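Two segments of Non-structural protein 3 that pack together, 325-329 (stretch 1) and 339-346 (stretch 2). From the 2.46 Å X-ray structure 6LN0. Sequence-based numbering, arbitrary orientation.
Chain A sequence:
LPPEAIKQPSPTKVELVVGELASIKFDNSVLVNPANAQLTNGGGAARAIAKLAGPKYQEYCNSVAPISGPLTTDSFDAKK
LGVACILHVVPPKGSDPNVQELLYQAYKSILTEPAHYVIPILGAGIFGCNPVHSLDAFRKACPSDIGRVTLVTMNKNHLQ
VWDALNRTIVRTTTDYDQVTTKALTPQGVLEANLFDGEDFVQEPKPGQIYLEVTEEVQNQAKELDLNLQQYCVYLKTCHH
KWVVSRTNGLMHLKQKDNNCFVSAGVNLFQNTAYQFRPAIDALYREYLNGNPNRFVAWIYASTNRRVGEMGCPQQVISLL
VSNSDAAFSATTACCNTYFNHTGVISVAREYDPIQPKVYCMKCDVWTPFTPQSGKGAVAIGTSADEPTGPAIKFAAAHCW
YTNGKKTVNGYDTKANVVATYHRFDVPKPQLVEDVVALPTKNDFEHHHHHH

Stretch 1 325-329: DAAFS
Stretch 2, residues 339-346: FNHTGVIS

The contact rests on a short antiparallel pairing of strand 327-329 with strand 339-342, whose axes approach to 4.7 Å with N-to-C directions 167° apart. Its firmest polar link is the hydrogen-bonded pair Phe328 and His341 (CA-CA 5.5 Å): His341 N donates to Phe328 O at 2.8 Å (N-H...O 149°), and Phe328 N donates to His341 O at 3.0 Å (158°). Beyond this ring of bonds, Gly343 N reaches Ala326 O at 3.4 Å; the angle of 160° is favourable, but the length makes the bond weak.

Ala327 with Thr342 and Ser329 with Asn340 form the flanking non-hydrogen-bonded pairs, each with CA-CA 4.2 Å. Here CA-H...O contacts supplement the ladder: Ala327 CA lies 3.3 Å from His341 O (144° at H), and Ser329 CA lies 3.2 Å from Phe339 O (131°).

The backbone is extended throughout the pairing, with phi/psi of -170/148 at Ala327, -153/159 at Phe328 and -119/153 at Ser329, and -154/164 at Phe339, -120/152 at Asn340, -150/127 at His341 and -115/157 at Thr342. Ala326 (-62/123) leads into the first strand. Gly343 (78/-171) ends the pairing with a positive phi that by itself favours glycine. Val344 (-76/158) then leads to Ile345 (-92/127).

Phe328 and His341 share one face of the sheet. Phe328 is p (chi1 72°, chi2 92°); its CA-to-CB bond points to this shared face, and the end of the side chain comes nearer to the second stretch. It is buried, and 113 Å² of the residue is covered there, the largest share in a contact burying 422 Å² in total. His341 is t (chi1 -174°, chi2 96°) and sets its CB over one face of the Phe328 ring, 4.2 Å from the centroid and 26° off the normal. The two rings are oblique, with centroids 5.7 Å apart and planes at 34°. His341 NE2 donates to Val344 O at 2.9 Å (169°), tying the imidazole to its own stretch.

Apolar groups extend the packing around Phe328, whose large ring suits this buried site. Its CE1 lies 4.0 Å from Phe339 CE2, with Phe339 in p (65°, chi2 -83°), and its CZ lies 3.8 Å from Ile345 CD1, with Ile345 in m,t (-45°, 176°). Both partners bring their side-chain ends nearer although CA-to-CB points sideways.

The face bearing Ala327, Ser329, Asn340 and Thr342 packs more lightly, and polar Asn340 and Thr342 suit their exposed positions. Ala327 CB meets Thr342 CG2 at 3.9 Å, with Thr342 in p (74°). Ser329 CB lies 3.8 Å from Asn340 ND2, with Ser329 in p (73°) and Asn340 in t (-166°, chi2 -90°); buried Ser329 has its OG satisfied by a hydrogen bond elsewhere in the structure.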

# COMPACT_ATOMS: atom_id res chain seq x y z
N ASP A 325 10.21 -26.60 -17.59
CA ASP A 325 11.39 -26.94 -18.37
C ASP A 325 11.10 -27.22 -19.86
O ASP A 325 11.94 -27.82 -20.51
CB ASP A 325 12.09 -28.16 -17.75
CG ASP A 325 11.24 -29.43 -17.80
OD1 ASP A 325 10.03 -29.36 -18.13
OD2 ASP A 325 11.78 -30.52 -17.49
N ALA A 326 9.96 -26.81 -20.41
CA ALA A 326 9.62 -27.17 -21.79
C ALA A 326 10.63 -26.58 -22.76
O ALA A 326 10.83 -25.36 -22.82
CB ALA A 326 8.23 -26.66 -22.16
N ALA A 327 11.24 -27.46 -23.56
CA ALA A 327 12.20 -27.04 -24.57
C ALA A 327 12.49 -28.24 -25.44
O ALA A 327 12.46 -29.38 -24.98
CB ALA A 327 13.50 -26.51 -23.96
N PHE A 328 12.76 -27.96 -26.72
CA PHE A 328 13.15 -28.98 -27.66
C PHE A 328 13.99 -28.33 -28.75
O PHE A 328 13.96 -27.11 -28.93
CB PHE A 328 11.94 -29.70 -28.26
CG PHE A 328 11.14 -28.88 -29.24
CD1 PHE A 328 11.42 -28.94 -30.61
CD2 PHE A 328 10.08 -28.10 -28.81
CE1 PHE A 328 10.67 -28.19 -31.51
CE2 PHE A 328 9.32 -27.35 -29.72
CZ PHE A 328 9.62 -27.39 -31.07
N SER A 329 14.77 -29.17 -29.43
CA SER A 329 15.50 -28.81 -30.64
C SER A 329 15.03 -29.70 -31.79
O SER A 329 14.58 -30.83 -31.57
CB SER A 329 17.00 -28.96 -30.42
OG SER A 329 17.35 -30.34 -30.39
N PHE A 339 17.23 -25.73 -35.02
CA PHE A 339 16.77 -24.65 -34.15
C PHE A 339 16.37 -25.20 -32.79
O PHE A 339 16.14 -26.40 -32.63
CB PHE A 339 15.58 -23.88 -34.74
CG PHE A 339 14.34 -24.73 -34.87
CD1 PHE A 339 14.17 -25.58 -35.97
CD2 PHE A 339 13.37 -24.72 -33.89
CE1 PHE A 339 13.03 -26.36 -36.10
CE2 PHE A 339 12.23 -25.52 -34.02
CZ PHE A 339 12.07 -26.33 -35.13
N ASN A 340 16.24 -24.30 -31.82
CA ASN A 340 15.82 -24.64 -30.47
C ASN A 340 14.55 -23.85 -30.18
O ASN A 340 14.33 -22.77 -30.73
CB ASN A 340 16.94 -24.31 -29.45
CG ASN A 340 16.70 -24.94 -28.09
OD1 ASN A 340 16.06 -24.35 -27.19
ND2 ASN A 340 17.22 -26.16 -27.90
N HIS A 341 13.70 -24.38 -29.31
CA HIS A 341 12.46 -23.68 -29.03
C HIS A 341 12.03 -23.97 -27.61
O HIS A 341 11.90 -25.13 -27.21
CB HIS A 341 11.35 -24.08 -30.02
CG HIS A 341 10.10 -23.28 -29.84
ND1 HIS A 341 9.82 -22.17 -30.61
CD2 HIS A 341 9.09 -23.39 -28.95
CE1 HIS A 341 8.67 -21.65 -30.21
NE2 HIS A 341 8.21 -22.36 -29.20
N THR A 342 11.78 -22.93 -26.84
CA THR A 342 11.26 -23.11 -25.50
C THR A 342 9.87 -22.52 -25.45
O THR A 342 9.52 -21.66 -26.26
CB THR A 342 12.17 -22.44 -24.47
OG1 THR A 342 11.98 -21.04 -24.58
CG2 THR A 342 13.61 -22.72 -24.79
N GLY A 343 9.06 -22.99 -24.50
CA GLY A 343 7.69 -22.53 -24.41
C GLY A 343 6.81 -23.22 -25.45
O GLY A 343 7.21 -24.17 -26.15
N VAL A 344 5.58 -22.72 -25.55
CA VAL A 344 4.63 -23.24 -26.52
C VAL A 344 5.00 -22.73 -27.91
O VAL A 344 5.66 -21.70 -28.07
CB VAL A 344 3.19 -22.85 -26.16
CG1 VAL A 344 2.80 -23.35 -24.78
CG2 VAL A 344 3.04 -21.35 -26.25
N ILE A 345 4.55 -23.45 -28.94
CA ILE A 345 4.62 -22.95 -30.31
C ILE A 345 3.34 -22.22 -30.64
O ILE A 345 2.24 -22.77 -30.51
CB ILE A 345 4.84 -24.09 -31.32
CG1 ILE A 345 5.91 -25.06 -30.85
CG2 ILE A 345 5.18 -23.48 -32.67
CD1 ILE A 345 6.05 -26.24 -31.83
N SER A 346 3.48 -21.01 -31.10
CA SER A 346 2.33 -20.19 -31.45
C SER A 346 2.22 -20.27 -32.97
O SER A 346 2.91 -19.55 -33.69
CB SER A 346 2.53 -18.77 -30.92
OG SER A 346 1.86 -17.81 -31.70